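Local coordinates for nucleoporin nup120 (Schizosaccharomyces pombe, PDB 4GQ2), which serves as a structural component of the nuclear pore complex, whose nucleoporins can also act as docking or interaction partners for transiently associated nuclear transport factors, at residues Ser240-Ser245 / Leu288-Thr293; Glu918-Ala923 / His940-Thr945; Ser583-Met588 / Phe696-Ser701. All coordinates share one frame; numbering follows the deposited sequence.

From the N terminus, the chain first closes on itself at contact 1, where 42 residues separate S240-S245 from L288-T293 and two successive beta-propeller sheets are joined face to face. Contact 3 comes next and spans the longest excursion, 107 mostly helical residues, tying the end of helix 571-585 to the long helix 672-703. Contact 2 is last and shortest: 16 residues separate its two helices in the region of HEAT repeats. The three loops follow in series, so none nests within or crosses another. None touches another either: nearest atoms are about 36 Å apart for contacts 2 and 3, and about 63 Å for contacts 1 and 2.

Contact 1 (Ser240-Ser245 / Leu288-Thr293); sequences SMIFLS and LTSDHT
L288 and I242 lose the most surface where two near-parallel strands face each other, their short axes 6.7 Å apart at closest and 14° from parallel. Each is the first strand of its own four-stranded antiparallel sheet, 238-244 in one and 288-290 in the next. In a beta-propeller the first strand of a blade lies innermost, so the pair is consistent with the junction of two consecutive blades of this propeller domain. I242 points toward the neighbouring strand; with chi1 at 49° setting CG1 between backbone N and C, its CD1 extends to 3.8 Å from S290 CB, while CG1 stands 4.3 Å from L288 CB. L288 points back toward the first strand, and its CD1 reaches to 3.9 Å from the carbonyl O of S240. That side chain also packs on V251, I298 and L300, on the second strands of both sheets. Further along, the L244 methyl CD2 meets S290 OG at 3.5 Å. S240 OG is hydrogen-bonded chiefly to Y287 N, with a weak, bent second bond from L288 N (3.3 Å, N-H...O angle 135°). With no backbone-to-backbone hydrogen bond between the segments, the two strands do not merge into one sheet; this part of the junction rests mainly on van der Waals packing of aliphatic groups on one another and on S290, with a single hydroxyl gripping the start of the second strand.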
# COMPACT_ATOMS: atom_id res chain seq x y z
N SER A 240 38.78 -22.75 9.06
CA SER A 240 38.07 -21.64 9.69
C SER A 240 39.09 -20.71 10.37
O SER A 240 39.94 -21.18 11.13
CB SER A 240 37.07 -22.16 10.73
OG SER A 240 35.98 -21.26 10.90
N MET A 241 39.01 -19.42 10.08
CA MET A 241 39.89 -18.44 10.74
C MET A 241 39.23 -17.09 10.99
O MET A 241 38.43 -16.62 10.18
CB MET A 241 41.22 -18.26 9.97
CG MET A 241 41.08 -17.85 8.51
SD MET A 241 42.66 -17.28 7.84
CE MET A 241 42.24 -16.99 6.13
N ILE A 242 39.58 -16.48 12.13
CA ILE A 242 39.06 -15.17 12.52
C ILE A 242 40.15 -14.25 13.07
O ILE A 242 41.07 -14.69 13.77
CB ILE A 242 37.90 -15.27 13.54
CG1 ILE A 242 38.26 -16.20 14.70
CG2 ILE A 242 36.61 -15.71 12.86
CD1 ILE A 242 37.41 -16.01 15.94
N PHE A 243 40.03 -12.97 12.75
CA PHE A 243 40.96 -11.95 13.20
C PHE A 243 40.40 -11.24 14.44
O PHE A 243 39.22 -10.90 14.48
CB PHE A 243 41.20 -10.94 12.07
CG PHE A 243 41.86 -9.66 12.51
CD1 PHE A 243 43.16 -9.66 13.00
CD2 PHE A 243 41.17 -8.45 12.42
CE1 PHE A 243 43.77 -8.47 13.38
CE2 PHE A 243 41.78 -7.26 12.81
CZ PHE A 243 43.08 -7.27 13.29
N LEU A 244 41.26 -11.04 15.44
CA LEU A 244 40.88 -10.38 16.68
C LEU A 244 41.72 -9.13 16.91
O LEU A 244 42.78 -8.96 16.31
CB LEU A 244 41.03 -11.32 17.87
CG LEU A 244 40.52 -12.77 17.79
CD1 LEU A 244 40.89 -13.51 19.07
CD2 LEU A 244 39.02 -12.84 17.54
N SER A 245 41.23 -8.24 17.78
CA SER A 245 41.97 -7.05 18.23
C SER A 245 41.36 -6.54 19.56
O SER A 245 40.22 -6.85 19.86
CB SER A 245 42.02 -5.97 17.14
OG SER A 245 41.03 -6.17 16.15
N LEU A 288 34.26 -21.15 13.71
CA LEU A 288 34.70 -20.20 14.71
C LEU A 288 33.99 -18.87 14.60
O LEU A 288 33.70 -18.40 13.50
CB LEU A 288 36.21 -19.97 14.59
CG LEU A 288 37.19 -21.10 14.90
CD1 LEU A 288 38.62 -20.61 14.73
CD2 LEU A 288 36.99 -21.66 16.31
N THR A 289 33.71 -18.27 15.76
CA THR A 289 33.32 -16.85 15.83
C THR A 289 33.77 -16.23 17.15
O THR A 289 33.93 -16.93 18.15
CB THR A 289 31.81 -16.64 15.61
OG1 THR A 289 31.58 -15.28 15.19
CG2 THR A 289 31.01 -16.93 16.88
N SER A 290 33.96 -14.91 17.15
CA SER A 290 34.32 -14.20 18.37
C SER A 290 33.26 -13.16 18.73
O SER A 290 32.51 -12.72 17.87
CB SER A 290 35.69 -13.53 18.22
OG SER A 290 35.61 -12.31 17.50
N ASP A 291 33.21 -12.79 20.01
CA ASP A 291 32.23 -11.80 20.46
C ASP A 291 32.66 -10.40 20.04
O ASP A 291 33.85 -10.09 19.99
CB ASP A 291 31.97 -11.90 21.96
CG ASP A 291 33.18 -11.57 22.80
OD1 ASP A 291 34.23 -12.21 22.60
OD2 ASP A 291 33.08 -10.67 23.66
N HIS A 292 31.66 -9.57 19.73
CA HIS A 292 31.89 -8.27 19.10
C HIS A 292 32.29 -7.18 20.05
O HIS A 292 32.86 -6.16 19.65
CB HIS A 292 30.64 -7.85 18.31
CG HIS A 292 30.23 -8.83 17.24
ND1 HIS A 292 30.52 -8.64 15.94
CD2 HIS A 292 29.55 -10.04 17.32
CE1 HIS A 292 30.04 -9.67 15.22
NE2 HIS A 292 29.44 -10.53 16.07
N THR A 293 31.99 -7.38 21.34
CA THR A 293 32.28 -6.38 22.36
C THR A 293 33.77 -6.38 22.74
O THR A 293 34.49 -5.44 22.42
CB THR A 293 31.34 -6.50 23.58
OG1 THR A 293 31.98 -5.99 24.75
CG2 THR A 293 30.94 -7.95 23.81

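Contact 2 (Glu918-Ala923 / His940-Thr945); sequences EFSLLA and HETLKT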
# COMPACT_ATOMS: atom_id res chain seq x y z
N GLU A 918 -17.99 35.50 -3.41
CA GLU A 918 -19.07 35.25 -2.44
C GLU A 918 -18.55 35.20 -1.01
O GLU A 918 -19.19 35.74 -0.10
CB GLU A 918 -19.86 34.00 -2.81
CG GLU A 918 -20.68 34.17 -4.09
CD GLU A 918 -21.61 33.00 -4.40
OE1 GLU A 918 -21.55 31.97 -3.70
OE2 GLU A 918 -22.41 33.12 -5.36
N PHE A 919 -17.39 34.58 -0.81
CA PHE A 919 -16.79 34.50 0.53
C PHE A 919 -16.30 35.86 1.01
O PHE A 919 -16.31 36.13 2.21
CB PHE A 919 -15.64 33.48 0.58
CG PHE A 919 -16.10 32.06 0.76
CD1 PHE A 919 -16.88 31.70 1.85
CD2 PHE A 919 -15.75 31.07 -0.16
CE1 PHE A 919 -17.31 30.39 2.02
CE2 PHE A 919 -16.17 29.76 0.01
CZ PHE A 919 -16.95 29.42 1.10
N SER A 920 -15.87 36.70 0.07
CA SER A 920 -15.44 38.06 0.38
C SER A 920 -16.63 38.89 0.85
O SER A 920 -16.52 39.64 1.83
CB SER A 920 -14.77 38.70 -0.83
OG SER A 920 -14.09 39.88 -0.46
N LEU A 921 -17.76 38.73 0.16
CA LEU A 921 -19.02 39.39 0.53
C LEU A 921 -19.52 38.87 1.87
O LEU A 921 -20.08 39.62 2.67
CB LEU A 921 -20.11 39.18 -0.55
CG LEU A 921 -19.91 39.83 -1.93
CD1 LEU A 921 -20.86 39.23 -2.95
CD2 LEU A 921 -20.08 41.35 -1.87
N LEU A 922 -19.29 37.58 2.10
CA LEU A 922 -19.64 36.97 3.36
C LEU A 922 -18.77 37.51 4.49
O LEU A 922 -19.28 37.79 5.58
CB LEU A 922 -19.58 35.44 3.28
CG LEU A 922 -20.93 34.75 2.98
CD1 LEU A 922 -20.74 33.32 2.51
CD2 LEU A 922 -21.85 34.81 4.20
N ALA A 923 -17.48 37.69 4.23
CA ALA A 923 -16.56 38.28 5.22
C ALA A 923 -17.04 39.66 5.64
O ALA A 923 -17.02 40.00 6.83
CB ALA A 923 -15.14 38.35 4.68
N HIS A 940 -10.85 45.66 -0.08
CA HIS A 940 -9.71 45.42 -0.98
C HIS A 940 -9.87 44.10 -1.68
O HIS A 940 -9.81 44.03 -2.91
CB HIS A 940 -8.40 45.45 -0.20
CG HIS A 940 -7.87 46.85 0.06
ND1 HIS A 940 -6.59 47.08 0.39
CD2 HIS A 940 -8.50 48.09 0.02
CE1 HIS A 940 -6.41 48.41 0.56
NE2 HIS A 940 -7.58 49.02 0.33
N GLU A 941 -10.09 43.03 -0.90
CA GLU A 941 -10.30 41.70 -1.48
C GLU A 941 -11.54 41.61 -2.37
O GLU A 941 -11.50 40.96 -3.42
CB GLU A 941 -10.31 40.61 -0.41
CG GLU A 941 -8.98 39.88 -0.27
CD GLU A 941 -8.71 38.89 -1.40
OE1 GLU A 941 -7.62 38.95 -2.00
OE2 GLU A 941 -9.59 38.04 -1.67
N THR A 942 -12.64 42.25 -1.97
CA THR A 942 -13.83 42.28 -2.81
C THR A 942 -13.51 42.80 -4.22
O THR A 942 -13.87 42.17 -5.22
CB THR A 942 -14.98 43.11 -2.20
OG1 THR A 942 -15.30 42.59 -0.91
CG2 THR A 942 -16.22 43.05 -3.08
N LEU A 943 -12.82 43.95 -4.29
CA LEU A 943 -12.42 44.54 -5.57
C LEU A 943 -11.65 43.52 -6.38
O LEU A 943 -12.05 43.15 -7.49
CB LEU A 943 -11.58 45.81 -5.36
CG LEU A 943 -12.24 47.09 -4.84
CD1 LEU A 943 -11.20 48.17 -4.60
CD2 LEU A 943 -13.34 47.58 -5.78
N LYS A 944 -10.54 43.07 -5.80
CA LYS A 944 -9.66 42.07 -6.39
C LYS A 944 -10.41 40.84 -6.92
O LYS A 944 -10.04 40.28 -7.96
CB LYS A 944 -8.61 41.67 -5.36
CG LYS A 944 -7.41 40.90 -5.88
CD LYS A 944 -6.32 40.84 -4.82
CE LYS A 944 -5.41 39.63 -5.00
NZ LYS A 944 -4.72 39.65 -6.31
N THR A 945 -11.46 40.42 -6.21
CA THR A 945 -12.18 39.20 -6.56
C THR A 945 -13.30 39.41 -7.59
O THR A 945 -13.40 38.64 -8.55
CB THR A 945 -12.72 38.46 -5.31
OG1 THR A 945 -13.53 39.34 -4.53
CG2 THR A 945 -11.56 37.96 -4.46
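Helix segments E918-A923 and H940-T945 run antiparallel at a signed crossing angle of -162°, their axes 9.0 Å apart at closest, and the backbones come nearest at S920 and T942, whose CA atoms are 5.5 Å apart. S920 carries the contact. Its CB is directed at the other helix, and with OG anti to the backbone N (chi1 -167°) the hydroxyl reaches across to form a hydrogen bond of 3.0 Å with T942 OG1. Either hydroxyl could be the donor in this pair. T942 OG1 sits beside its own backbone N (chi1 -57°) and is also hydrogen-bonded to I938 O, one turn earlier in the same helix. Helices 913-925 and 932-949 follow one another in the chain, so this is an antiparallel helical hairpin, as in the helix stacking of the HEAT-repeat family to which the region belongs. A small residue at this point is consistent with the close approach: S920 OG lies 3.6 Å from E941 C and 3.9 Å from E941 CB, and S920 CB is 4.0 Å from T945 OG1. At the more exposed margin, L921 CD2 approaches the T942 methyl CG2 at 4.4 Å. The E941 chain bends at chi2, and its OE2 is hydrogen-bonded to S904 OG on helix 895-909. S920 touches S904 as well, so helix 895-909 packs against the hairpin here.

Contact 3 (Ser583-Met588 / Phe696-Ser701); sequences SLHSCM and FIFLLS
The side chain of F698 is directed from helix 672-703 into the end of helix 571-585, where L584, H585 and M588 meet it at different points. Its CE2 corner lies 3.5 Å from H585 CD2. The two rings are close to parallel but offset, with little overlap (planes at 21°, centroids 5.1 Å from each other). M588 approaches F698 tip to tip: its CG is 4.0 Å from F698 CE2, and its terminal CE is 4.1 Å from F698 CD2. At the root of the phenylalanine, the L584 side chain slants across F698, its CD2 packing on F698 CB at 3.6 Å, and the same methyl meets L699 CD1 at 3.9 Å. An alanine in place of F698 would remove the ring and would probably lose the packing on H585 and M588. In this alpha-helical part of the nucleoporin, the last turn of helix 571-585 and the beta turn that follows it pack on helix 672-703; the turn, type I from H585 to M588, brings the methionine back toward the ring. It is closed by a hydrogen bond from M588 N to H585 O. The imidazole of H585 has a polar partner on the far helix as well: its NE2 hydrogen-bonds E694 OE1, also on helix 672-703, which is likely to influence the ring's orientation. F619 and I596, from helices 612-624 and 590-605, add further packing around F698.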
# COMPACT_ATOMS: atom_id res chain seq x y z
N SER A 583 -12.46 -17.84 17.42
CA SER A 583 -13.17 -18.91 16.74
C SER A 583 -14.43 -18.43 16.05
O SER A 583 -14.84 -18.99 15.04
CB SER A 583 -13.44 -20.08 17.69
OG SER A 583 -14.28 -19.69 18.74
N LEU A 584 -15.04 -17.38 16.59
CA LEU A 584 -16.17 -16.72 15.93
C LEU A 584 -15.70 -16.03 14.64
O LEU A 584 -16.33 -16.18 13.59
CB LEU A 584 -16.82 -15.70 16.86
CG LEU A 584 -18.07 -14.94 16.42
CD1 LEU A 584 -19.16 -15.88 15.94
CD2 LEU A 584 -18.59 -14.11 17.59
N HIS A 585 -14.59 -15.29 14.73
CA HIS A 585 -14.00 -14.67 13.54
C HIS A 585 -13.79 -15.68 12.44
O HIS A 585 -14.11 -15.42 11.27
CB HIS A 585 -12.68 -13.99 13.87
CG HIS A 585 -12.29 -12.92 12.88
ND1 HIS A 585 -11.80 -13.21 11.66
CD2 HIS A 585 -12.36 -11.53 12.96
CE1 HIS A 585 -11.56 -12.07 11.00
NE2 HIS A 585 -11.90 -11.04 11.79
N SER A 586 -13.31 -16.87 12.81
CA SER A 586 -12.96 -17.90 11.83
C SER A 586 -14.18 -18.56 11.17
O SER A 586 -14.02 -19.42 10.31
CB SER A 586 -12.08 -18.96 12.49
OG SER A 586 -12.86 -19.82 13.30
N CYS A 587 -15.38 -18.17 11.59
CA CYS A 587 -16.62 -18.61 10.92
C CYS A 587 -16.88 -17.86 9.61
O CYS A 587 -17.74 -18.25 8.82
CB CYS A 587 -17.82 -18.41 11.85
SG CYS A 587 -17.78 -19.42 13.35
N MET A 588 -16.14 -16.77 9.40
CA MET A 588 -16.35 -15.87 8.27
C MET A 588 -15.37 -16.16 7.15
O MET A 588 -14.16 -16.24 7.38
CB MET A 588 -16.18 -14.41 8.71
CG MET A 588 -16.85 -14.04 10.01
SD MET A 588 -18.62 -14.39 10.04
CE MET A 588 -18.99 -13.92 11.73
N PHE A 696 -13.83 -9.42 18.81
CA PHE A 696 -14.51 -8.86 19.99
C PHE A 696 -15.80 -8.15 19.60
O PHE A 696 -16.85 -8.38 20.22
CB PHE A 696 -13.57 -7.91 20.76
CG PHE A 696 -12.45 -8.61 21.48
CD1 PHE A 696 -12.71 -9.62 22.40
CD2 PHE A 696 -11.13 -8.25 21.25
CE1 PHE A 696 -11.67 -10.26 23.07
CE2 PHE A 696 -10.08 -8.89 21.91
CZ PHE A 696 -10.36 -9.89 22.82
N ILE A 697 -15.73 -7.30 18.58
CA ILE A 697 -16.92 -6.69 17.99
C ILE A 697 -17.96 -7.75 17.64
O ILE A 697 -19.13 -7.60 17.98
CB ILE A 697 -16.59 -5.80 16.76
CG1 ILE A 697 -15.79 -4.57 17.18
CG2 ILE A 697 -17.87 -5.38 16.04
CD1 ILE A 697 -15.19 -3.78 16.03
N PHE A 698 -17.53 -8.83 16.98
CA PHE A 698 -18.47 -9.90 16.61
C PHE A 698 -19.11 -10.49 17.86
O PHE A 698 -20.32 -10.76 17.90
CB PHE A 698 -17.77 -11.04 15.86
CG PHE A 698 -17.16 -10.65 14.54
CD1 PHE A 698 -17.39 -9.41 13.97
CD2 PHE A 698 -16.38 -11.58 13.84
CE1 PHE A 698 -16.81 -9.07 12.75
CE2 PHE A 698 -15.81 -11.25 12.62
CZ PHE A 698 -16.02 -9.99 12.08
N LEU A 699 -18.29 -10.68 18.89
CA LEU A 699 -18.72 -11.27 20.15
C LEU A 699 -19.75 -10.38 20.86
O LEU A 699 -20.83 -10.85 21.23
CB LEU A 699 -17.51 -11.52 21.04
CG LEU A 699 -17.56 -12.66 22.06
CD1 LEU A 699 -17.89 -13.98 21.40
CD2 LEU A 699 -16.21 -12.73 22.77
N LEU A 700 -19.42 -9.10 21.01
CA LEU A 700 -20.33 -8.11 21.60
C LEU A 700 -21.65 -8.01 20.85
O LEU A 700 -22.72 -7.96 21.46
CB LEU A 700 -19.64 -6.74 21.69
CG LEU A 700 -18.98 -6.34 23.02
CD1 LEU A 700 -18.70 -7.51 23.96
CD2 LEU A 700 -17.71 -5.53 22.78
N SER A 701 -21.57 -8.02 19.52
CA SER A 701 -22.75 -8.01 18.66
C SER A 701 -23.64 -9.25 18.83
O SER A 701 -24.86 -9.15 18.74
CB SER A 701 -22.32 -7.87 17.20
OG SER A 701 -23.39 -8.18 16.32